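Local coordinates for protein AxyAgu115A (Amphibacillus xylanus NBRC 15112, PDB 6NPS) that probably hydrolyses glycosidic links as a family GH115 alpha-glucuronidase, releasing glucuronic acid side groups from xylan-type hemicellulose such as arabinoglucuronoxylan, at residues T16-Q24 with P51-R62; N80-T88 with L98-I106. The protein carries 3 engineered substitutions. All coordinates share one frame; numbering follows the deposited sequence.

Contact 1: T16-Q24 with P51-R62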
loop_
_atom_site.group_PDB
_atom_site.type_symbol
_atom_site.label_atom_id
_atom_site.label_comp_id
_atom_site.label_asym_id
_atom_site.label_seq_id
_atom_site.Cartn_x
_atom_site.Cartn_y
_atom_site.Cartn_z
ATOM N N THR A 16 55.027 49.559 -22.364
ATOM C CA THR A 16 54.289 50.759 -22.742
ATOM C C THR A 16 53.659 51.507 -21.575
ATOM O O THR A 16 53.156 52.613 -21.785
ATOM C CB THR A 16 53.168 50.426 -23.750
ATOM O OG1 THR A 16 52.376 49.333 -23.252
ATOM C CG2 THR A 16 53.720 50.099 -25.159
ATOM N N LYS A 17 53.624 50.948 -20.379
ATOM C CA LYS A 17 52.942 51.662 -19.310
ATOM C C LYS A 17 53.718 52.915 -18.896
ATOM O O LYS A 17 54.934 53.029 -19.093
ATOM C CB LYS A 17 52.710 50.751 -18.109
ATOM C CG LYS A 17 53.940 50.384 -17.324
ATOM C CD LYS A 17 53.498 49.835 -15.981
ATOM C CE LYS A 17 54.513 48.885 -15.369
ATOM N NZ LYS A 17 53.856 48.119 -14.247
ATOM N N SER A 18 52.978 53.886 -18.354
ATOM C CA SER A 18 53.547 55.135 -17.861
ATOM C C SER A 18 53.782 55.127 -16.353
ATOM O O SER A 18 54.512 55.983 -15.851
ATOM C CB SER A 18 52.635 56.310 -18.217
ATOM O OG SER A 18 51.349 56.191 -17.614
ATOM N N GLY A 19 53.196 54.186 -15.629
ATOM C CA GLY A 19 53.413 54.117 -14.201
ATOM C C GLY A 19 52.427 53.155 -13.582
ATOM O O GLY A 19 51.681 52.462 -14.282
ATOM N N ALA A 20 52.442 53.126 -12.259
ATOM C CA ALA A 20 51.572 52.231 -11.535
ATOM C C ALA A 20 50.135 52.728 -11.590
ATOM O O ALA A 20 49.867 53.932 -11.591
ATOM C CB ALA A 20 52.033 52.105 -10.074
ATOM N N LEU A 21 49.205 51.778 -11.621
ATOM C CA LEU A 21 47.793 52.109 -11.743
ATOM C C LEU A 21 47.197 52.598 -10.422
ATOM O O LEU A 21 46.482 53.606 -10.392
ATOM C CB LEU A 21 47.024 50.886 -12.231
ATOM C CG LEU A 21 45.520 51.105 -12.292
ATOM C CD1 LEU A 21 45.215 52.214 -13.352
ATOM C CD2 LEU A 21 44.840 49.784 -12.624
ATOM N N PHE A 22 47.451 51.874 -9.331
ATOM C CA PHE A 22 46.840 52.146 -8.032
ATOM C C PHE A 22 47.821 52.900 -7.154
ATOM O O PHE A 22 49.028 52.636 -7.177
ATOM C CB PHE A 22 46.431 50.865 -7.300
ATOM C CG PHE A 22 45.162 50.253 -7.815
ATOM C CD1 PHE A 22 45.163 49.534 -8.984
ATOM C CD2 PHE A 22 43.962 50.404 -7.124
ATOM C CE1 PHE A 22 44.009 48.947 -9.463
ATOM C CE2 PHE A 22 42.785 49.820 -7.607
ATOM C CZ PHE A 22 42.815 49.113 -8.794
ATOM N N TYR A 23 47.290 53.825 -6.370
ATOM C CA TYR A 23 48.073 54.590 -5.418
ATOM C C TYR A 23 47.824 54.020 -4.031
ATOM O O TYR A 23 46.690 53.664 -3.701
ATOM C CB TYR A 23 47.679 56.057 -5.477
ATOM C CG TYR A 23 48.421 56.921 -4.468
ATOM C CD1 TYR A 23 49.805 56.997 -4.477
ATOM C CD2 TYR A 23 47.727 57.634 -3.501
ATOM C CE1 TYR A 23 50.499 57.782 -3.548
ATOM C CE2 TYR A 23 48.418 58.449 -2.564
ATOM C CZ TYR A 23 49.794 58.503 -2.596
ATOM O OH TYR A 23 50.448 59.290 -1.676
ATOM N N GLN A 24 48.877 53.903 -3.224
ATOM C CA GLN A 24 48.761 53.260 -1.922
ATOM C C GLN A 24 49.204 54.230 -0.829
ATOM O O GLN A 24 50.262 54.868 -0.949
ATOM C CB GLN A 24 49.616 51.991 -1.885
ATOM C CG GLN A 24 49.110 50.902 -0.965
ATOM C CD GLN A 24 49.807 49.567 -1.222
ATOM O OE1 GLN A 24 50.948 49.365 -0.794
ATOM N NE2 GLN A 24 49.131 48.662 -1.936
ATOM N N PRO A 51 48.162 44.687 -12.795
ATOM C CA PRO A 51 48.411 46.087 -12.424
ATOM C C PRO A 51 49.271 46.181 -11.181
ATOM O O PRO A 51 49.396 45.242 -10.386
ATOM C CB PRO A 51 47.013 46.645 -12.145
ATOM C CG PRO A 51 46.261 45.463 -11.651
ATOM C CD PRO A 51 46.793 44.275 -12.450
ATOM N N GLU A 52 49.878 47.351 -11.004
ATOM C CA GLU A 52 50.754 47.587 -9.864
ATOM C C GLU A 52 50.434 48.860 -9.083
ATOM O O GLU A 52 50.103 49.900 -9.654
ATOM C CB GLU A 52 52.217 47.607 -10.314
ATOM C CG GLU A 52 53.102 46.602 -9.594
ATOM C CD GLU A 52 53.021 46.731 -8.086
ATOM O OE1 GLU A 52 54.087 46.789 -7.436
ATOM O OE2 GLU A 52 51.895 46.774 -7.550
ATOM N N ALA A 53 50.542 48.748 -7.764
ATOM C CA ALA A 53 50.310 49.839 -6.830
ATOM C C ALA A 53 51.638 50.484 -6.466
ATOM O O ALA A 53 52.687 49.837 -6.491
ATOM C CB ALA A 53 49.605 49.346 -5.551
ATOM N N THR A 54 51.604 51.771 -6.149
ATOM C CA THR A 54 52.812 52.448 -5.702
ATOM C C THR A 54 52.480 53.387 -4.554
ATOM O O THR A 54 51.355 53.879 -4.444
ATOM C CB THR A 54 53.495 53.239 -6.817
ATOM O OG1 THR A 54 54.719 53.798 -6.319
ATOM C CG2 THR A 54 52.600 54.353 -7.300
ATOM N N LYS A 55 53.468 53.617 -3.686
ATOM C CA LYS A 55 53.355 54.641 -2.659
ATOM C C LYS A 55 53.952 55.974 -3.085
ATOM O O LYS A 55 53.734 56.977 -2.402
ATOM C CB LYS A 55 54.032 54.172 -1.366
ATOM C CG LYS A 55 53.502 52.856 -0.854
ATOM C CD LYS A 55 54.463 52.228 0.148
ATOM C CE LYS A 55 54.404 50.701 0.101
ATOM N NZ LYS A 55 55.462 50.071 0.949
ATOM N N ASP A 56 54.686 56.015 -4.190
ATOM C CA ASP A 56 55.309 57.241 -4.677
ATOM C C ASP A 56 54.395 57.868 -5.725
ATOM O O ASP A 56 54.079 57.235 -6.746
ATOM C CB ASP A 56 56.694 56.939 -5.252
ATOM C CG ASP A 56 57.453 58.193 -5.693
ATOM O OD1 ASP A 56 56.817 59.173 -6.138
ATOM O OD2 ASP A 56 58.702 58.194 -5.606
ATOM N N ARG A 57 53.967 59.082 -5.487
ATOM C CA ARG A 57 53.083 59.730 -6.420
ATOM C C ARG A 57 53.684 60.008 -7.783
ATOM O O ARG A 57 52.993 60.118 -8.750
ATOM C CB ARG A 57 52.518 60.994 -5.842
ATOM C CG ARG A 57 51.459 60.738 -4.829
ATOM C CD ARG A 57 51.664 61.565 -3.606
ATOM N NE ARG A 57 50.854 62.743 -3.685
ATOM C CZ ARG A 57 49.879 63.016 -2.856
ATOM N NH1 ARG A 57 49.603 62.194 -1.908
ATOM N NH2 ARG A 57 49.209 64.118 -2.984
ATOM N N ASP A 58 54.971 60.196 -7.845
ATOM C CA ASP A 58 55.576 60.389 -9.156
ATOM C C ASP A 58 55.642 59.108 -9.974
ATOM O O ASP A 58 56.006 59.163 -11.149
ATOM C CB ASP A 58 56.964 60.980 -8.997
ATOM C CG ASP A 58 56.919 62.460 -8.716
ATOM O OD1 ASP A 58 56.238 63.179 -9.485
ATOM O OD2 ASP A 58 57.569 62.903 -7.743
ATOM N N MET A 59 55.277 57.978 -9.380
ATOM C CA MET A 59 55.306 56.697 -10.086
ATOM C C MET A 59 53.939 56.252 -10.616
ATOM O O MET A 59 53.801 55.139 -11.124
ATOM C CB MET A 59 55.895 55.608 -9.186
ATOM C CG MET A 59 57.176 56.014 -8.477
ATOM S SD MET A 59 58.653 55.641 -9.441
ATOM C CE MET A 59 58.578 53.853 -9.501
ATOM N N LEU A 60 52.933 57.115 -10.499
ATOM C CA LEU A 60 51.587 56.774 -10.923
ATOM C C LEU A 60 51.482 56.870 -12.443
ATOM O O LEU A 60 52.256 57.568 -13.104
ATOM C CB LEU A 60 50.575 57.710 -10.270
ATOM C CG LEU A 60 50.372 57.508 -8.770
ATOM C CD1 LEU A 60 49.486 58.610 -8.175
ATOM C CD2 LEU A 60 49.705 56.134 -8.618
ATOM N N SER A 61 50.498 56.172 -12.978
ATOM C CA SER A 61 50.216 56.257 -14.398
ATOM C C SER A 61 49.501 57.576 -14.706
ATOM O O SER A 61 48.905 58.206 -13.828
ATOM C CB SER A 61 49.375 55.041 -14.810
ATOM O OG SER A 61 48.500 55.322 -15.886
ATOM N N ARG A 62 49.572 58.006 -15.966
ATOM C CA ARG A 62 48.811 59.189 -16.367
ATOM C C ARG A 62 47.322 59.073 -16.027
ATOM O O ARG A 62 46.697 60.085 -15.699
ATOM C CB ARG A 62 49.005 59.456 -17.858
ATOM C CG ARG A 62 50.436 59.830 -18.210
ATOM C CD ARG A 62 50.839 59.254 -19.563
ATOM N NE ARG A 62 52.264 58.932 -19.654
ATOM C CZ ARG A 62 53.185 59.678 -20.257
ATOM N NH1 ARG A 62 52.849 60.819 -20.839
ATOM N NH2 ARG A 62 54.449 59.272 -20.280
HETATM O O HOH W 1 55.397 57.525 -13.585
HETATM O O HOH W 2 49.995 49.166 -13.208
HETATM O O HOH W 3 53.237 60.134 -0.998
HETATM O O HOH W 4 52.996 48.935 -3.327
#
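Tyr23 reaches across to 51-62 along its whole length. Its CB rests on Leu60 CD2 at 3.7 Å. With CG anti to the backbone N (chi1 178°), the ring runs out alongside the turn after strand 53-54, where CD1 approaches the carbonyl oxygen of Thr54 and CE1 that of Lys55. Arg57 CG packs 3.4 Å from Tyr23 CE1. At the tip Tyr23 OH lies 3.0 Å from Arg57 NH1, at the edge of the guanidinium. The ring and guanidinium planes stand 88° apart. A water joins the same hydroxyl, while Arg57 NH2 has a second partner in a salt bridge to Glu78.

The backbones themselves pair in parallel: Phe22 O accepts from Thr54 N (2.9 Å) and Thr54 O from Gln24 N (2.8 Å). On the N-terminal side of the corner at Leu21 and Phe22, the partner is strand 60-61: Ala20 N donates to Met59 O (2.7 Å) and Ala20 O accepts from Ser61 N. Ser18 OG closes this end, taking a nearly straight bond (165°) from Arg62 N.

Strands 20-23 and 53-54 are the parallel pair of a beta-alpha-beta unit whose connecting helix, 30-47, meets Phe22 and Pro51 through Met40. Leu66 of strand 64-69 and Leu75 of helix 74-81 touch Tyr23, and Val109 of strand 109-117 touches Leu60.

Contact 2: N80-T88 with L98-I106; sequences NAAALIDLT and LFQVVDQPI. Engineered in segment 80-88: Ala81 (natural residue Lys), Ala82 (natural residue Lys), Ala83 (natural residue Glu).
Ile85 holds CG1 between its backbone N and carbonyl carbon (chi1 58°), which places CG2 anti to the carbonyl carbon; Val102 turns CG1 the same way from its own carbonyl (chi1 -66°). The two methyls, Ile85 CG2 and Val102 CG1, consequently meet at 3.9 Å. Ile85 CB adds a second apolar touch, on Leu98 CD2, also at 3.9 Å. Between these two hydrophobic residues on the strand, Gln100 extends its chain toward the loop and brings OE1 to 3.5 Å from Ile85 CG2. The same OE1 takes part in a water bridge: one water donates to Gln100 OE1 and accepts from Asp86 N, each at 2.8 Å, linking strand and loop where direct bonds are lacking.

The loop follows the end of helix 74-81, where the engineered Ala83 (glutamate in nature) has positive phi and completes a Schellman motif. The chain then drops onto strand 97-106, an inner strand of a four-stranded mixed sheet. Leu84 is the first residue to touch it: its CD1 approaches Pro105 CA at 3.9 Å, and its carbonyl oxygen lies 3.6 Å from Val102 CG1.

Farther on, Asn80 OD1 takes a nearly straight bond (172°) from Leu87 N, with the donor above the carbonyl plane, tying the last helical turn to the far side of the loop. At Asp86 OD1 the bond from Thr88 N makes an Asx turn, and Thr88 OG1 donates to the same oxygen from the same face of the carboxylate. Leu76 and Leu79 of helix 74-81 pack against Ile85, while strand 109-117 pairs with 98-102.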
loop_
_atom_site.group_PDB
_atom_site.type_symbol
_atom_site.label_atom_id
_atom_site.label_comp_id
_atom_site.label_asym_id
_atom_site.label_seq_id
_atom_site.Cartn_x
_atom_site.Cartn_y
_atom_site.Cartn_z
ATOM N N ASN A 80 39.723 67.245 -1.742
ATOM C CA ASN A 80 38.625 68.022 -1.191
ATOM C C ASN A 80 39.009 69.488 -1.043
ATOM O O ASN A 80 38.250 70.380 -1.435
ATOM C CB ASN A 80 38.225 67.434 0.163
ATOM C CG ASN A 80 36.947 68.013 0.686
ATOM O OD1 ASN A 80 35.890 67.874 0.054
ATOM N ND2 ASN A 80 37.017 68.666 1.846
ATOM N N ALA A 81 40.181 69.751 -0.449
ATOM C CA ALA A 81 40.652 71.121 -0.273
ATOM C C ALA A 81 40.742 71.854 -1.606
ATOM O O ALA A 81 40.424 73.046 -1.693
ATOM C CB ALA A 81 42.010 71.114 0.431
ATOM N N ALA A 82 41.163 71.161 -2.661
ATOM C CA ALA A 82 41.259 71.806 -3.964
ATOM C C ALA A 82 39.922 71.834 -4.690
ATOM O O ALA A 82 39.856 72.341 -5.818
ATOM C CB ALA A 82 42.301 71.091 -4.826
ATOM N N ALA A 83 38.877 71.264 -4.083
ATOM C CA ALA A 83 37.521 71.286 -4.613
ATOM C C ALA A 83 37.388 70.445 -5.883
ATOM O O ALA A 83 36.572 70.742 -6.759
ATOM C CB ALA A 83 37.042 72.730 -4.851
ATOM N N LEU A 84 38.185 69.384 -6.005
ATOM C CA LEU A 84 37.966 68.436 -7.091
ATOM C C LEU A 84 36.935 67.381 -6.729
ATOM O O LEU A 84 36.280 66.836 -7.620
ATOM C CB LEU A 84 39.280 67.776 -7.516
ATOM C CG LEU A 84 40.490 68.703 -7.656
ATOM C CD1 LEU A 84 41.547 67.987 -8.456
ATOM C CD2 LEU A 84 40.136 70.026 -8.344
ATOM N N ILE A 85 36.775 67.096 -5.438
ATOM C CA ILE A 85 35.708 66.266 -4.903
ATOM C C ILE A 85 35.050 67.058 -3.774
ATOM O O ILE A 85 35.585 68.060 -3.287
ATOM C CB ILE A 85 36.212 64.903 -4.385
ATOM C CG1 ILE A 85 37.268 65.098 -3.288
ATOM C CG2 ILE A 85 36.774 64.030 -5.539
ATOM C CD1 ILE A 85 37.758 63.766 -2.660
ATOM N N ASP A 86 33.867 66.603 -3.366
ATOM C CA ASP A 86 33.079 67.259 -2.318
ATOM C C ASP A 86 32.756 66.202 -1.261
ATOM O O ASP A 86 31.721 65.539 -1.309
ATOM C CB ASP A 86 31.821 67.908 -2.895
ATOM C CG ASP A 86 30.953 68.550 -1.829
ATOM O OD1 ASP A 86 31.374 68.583 -0.653
ATOM O OD2 ASP A 86 29.848 69.029 -2.161
ATOM N N LEU A 87 33.647 66.067 -0.285
ATOM C CA LEU A 87 33.488 65.043 0.738
ATOM C C LEU A 87 32.313 65.306 1.672
ATOM O O LEU A 87 31.911 64.385 2.395
ATOM C CB LEU A 87 34.775 64.925 1.552
ATOM C CG LEU A 87 35.957 64.286 0.825
ATOM C CD1 LEU A 87 37.168 64.136 1.787
ATOM C CD2 LEU A 87 35.550 62.946 0.166
ATOM N N THR A 88 31.742 66.512 1.692
ATOM C CA THR A 88 30.554 66.678 2.527
ATOM C C THR A 88 29.386 65.843 2.020
ATOM O O THR A 88 28.444 65.595 2.772
ATOM C CB THR A 88 30.127 68.136 2.604
ATOM O OG1 THR A 88 29.642 68.538 1.318
ATOM C CG2 THR A 88 31.312 69.019 3.023
ATOM N N LEU A 98 31.793 57.606 -2.704
ATOM C CA LEU A 98 31.841 58.481 -3.865
ATOM C C LEU A 98 32.740 57.822 -4.896
ATOM O O LEU A 98 33.816 57.316 -4.557
ATOM C CB LEU A 98 32.394 59.853 -3.469
ATOM C CG LEU A 98 32.839 60.811 -4.573
ATOM C CD1 LEU A 98 31.616 61.427 -5.291
ATOM C CD2 LEU A 98 33.726 61.894 -3.978
ATOM N N PHE A 99 32.293 57.816 -6.157
ATOM C CA PHE A 99 32.977 57.131 -7.250
ATOM C C PHE A 99 32.999 58.184 -8.358
ATOM O O PHE A 99 31.968 58.453 -8.987
ATOM C CB PHE A 99 32.195 55.861 -7.618
ATOM C CG PHE A 99 32.851 54.970 -8.633
ATOM C CD1 PHE A 99 33.595 53.864 -8.221
ATOM C CD2 PHE A 99 32.638 55.187 -9.999
ATOM C CE1 PHE A 99 34.159 52.995 -9.160
ATOM C CE2 PHE A 99 33.195 54.336 -10.966
ATOM C CZ PHE A 99 33.963 53.232 -10.539
ATOM N N GLN A 100 34.140 58.840 -8.561
ATOM C CA GLN A 100 34.133 60.046 -9.370
ATOM C C GLN A 100 35.422 60.153 -10.168
ATOM O O GLN A 100 36.510 59.950 -9.619
ATOM C CB GLN A 100 33.963 61.287 -8.481
ATOM C CG GLN A 100 33.860 62.556 -9.268
ATOM C CD GLN A 100 33.634 63.771 -8.387
ATOM O OE1 GLN A 100 33.647 63.670 -7.163
ATOM N NE2 GLN A 100 33.441 64.932 -9.014
ATOM N N VAL A 101 35.298 60.541 -11.458
ATOM C CA VAL A 101 36.463 60.813 -12.298
ATOM C C VAL A 101 36.811 62.277 -12.150
ATOM O O VAL A 101 35.917 63.139 -12.143
ATOM C CB VAL A 101 36.197 60.444 -13.772
ATOM C CG1 VAL A 101 37.324 60.900 -14.668
ATOM C CG2 VAL A 101 35.963 58.948 -13.913
ATOM N N VAL A 102 38.114 62.575 -12.039
ATOM C CA VAL A 102 38.580 63.928 -11.763
ATOM C C VAL A 102 39.762 64.228 -12.678
ATOM O O VAL A 102 40.538 63.340 -13.054
ATOM C CB VAL A 102 38.975 64.106 -10.274
ATOM C CG1 VAL A 102 37.736 63.983 -9.344
ATOM C CG2 VAL A 102 39.990 63.078 -9.911
ATOM N N ASP A 103 39.879 65.494 -13.051
ATOM C CA ASP A 103 40.842 65.951 -14.040
ATOM C C ASP A 103 42.056 66.519 -13.311
ATOM O O ASP A 103 41.900 67.269 -12.338
ATOM C CB ASP A 103 40.187 67.007 -14.939
ATOM C CG ASP A 103 40.808 67.084 -16.324
ATOM O OD1 ASP A 103 41.795 66.372 -16.590
ATOM O OD2 ASP A 103 40.300 67.869 -17.157
ATOM N N GLN A 104 43.253 66.133 -13.764
ATOM C CA GLN A 104 44.517 66.677 -13.278
ATOM C C GLN A 104 44.637 66.716 -11.747
ATOM O O GLN A 104 44.972 67.753 -11.175
ATOM C CB GLN A 104 44.742 68.067 -13.855
ATOM C CG GLN A 104 44.713 68.130 -15.375
ATOM C CD GLN A 104 45.997 67.620 -16.011
ATOM O OE1 GLN A 104 46.983 67.360 -15.318
ATOM N NE2 GLN A 104 45.990 67.472 -17.334
ATOM N N PRO A 105 44.408 65.585 -11.068
ATOM C CA PRO A 105 44.367 65.614 -9.591
ATOM C C PRO A 105 45.690 65.957 -8.934
ATOM O O PRO A 105 45.705 66.644 -7.907
ATOM C CB PRO A 105 43.926 64.194 -9.233
ATOM C CG PRO A 105 44.376 63.363 -10.396
ATOM C CD PRO A 105 44.189 64.233 -11.601
ATOM N N ILE A 106 46.802 65.464 -9.470
ATOM C CA ILE A 106 48.131 65.715 -8.930
ATOM C C ILE A 106 49.085 65.741 -10.109
ATOM O O ILE A 106 48.721 65.376 -11.228
ATOM C CB ILE A 106 48.583 64.646 -7.907
ATOM C CG1 ILE A 106 48.663 63.260 -8.553
ATOM C CG2 ILE A 106 47.656 64.612 -6.676
ATOM C CD1 ILE A 106 48.596 62.116 -7.539
HETATM O O HOH W 5 32.297 65.205 -5.227
#

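Both contacts are partly buried and lie far out from the centre of the chain, but they are built differently. Contact 1 is chiefly backbone pairing of short parallel strands, with a larger interface and polar side chains at its edges; contact 2 is a loop lying against one face of the sheet at strand 97-106, held by aliphatic side chains and a water. They share neighbours: helix 74-81 runs into segment 80-88 and packs against contact 1, and strand 109-117 borders both. Their centres are about 19 Å apart, yet they meet directly, Leu60 CD1 lying 3.7 Å from Ile106 CD1, where the strand of contact 2 runs up to contact 1.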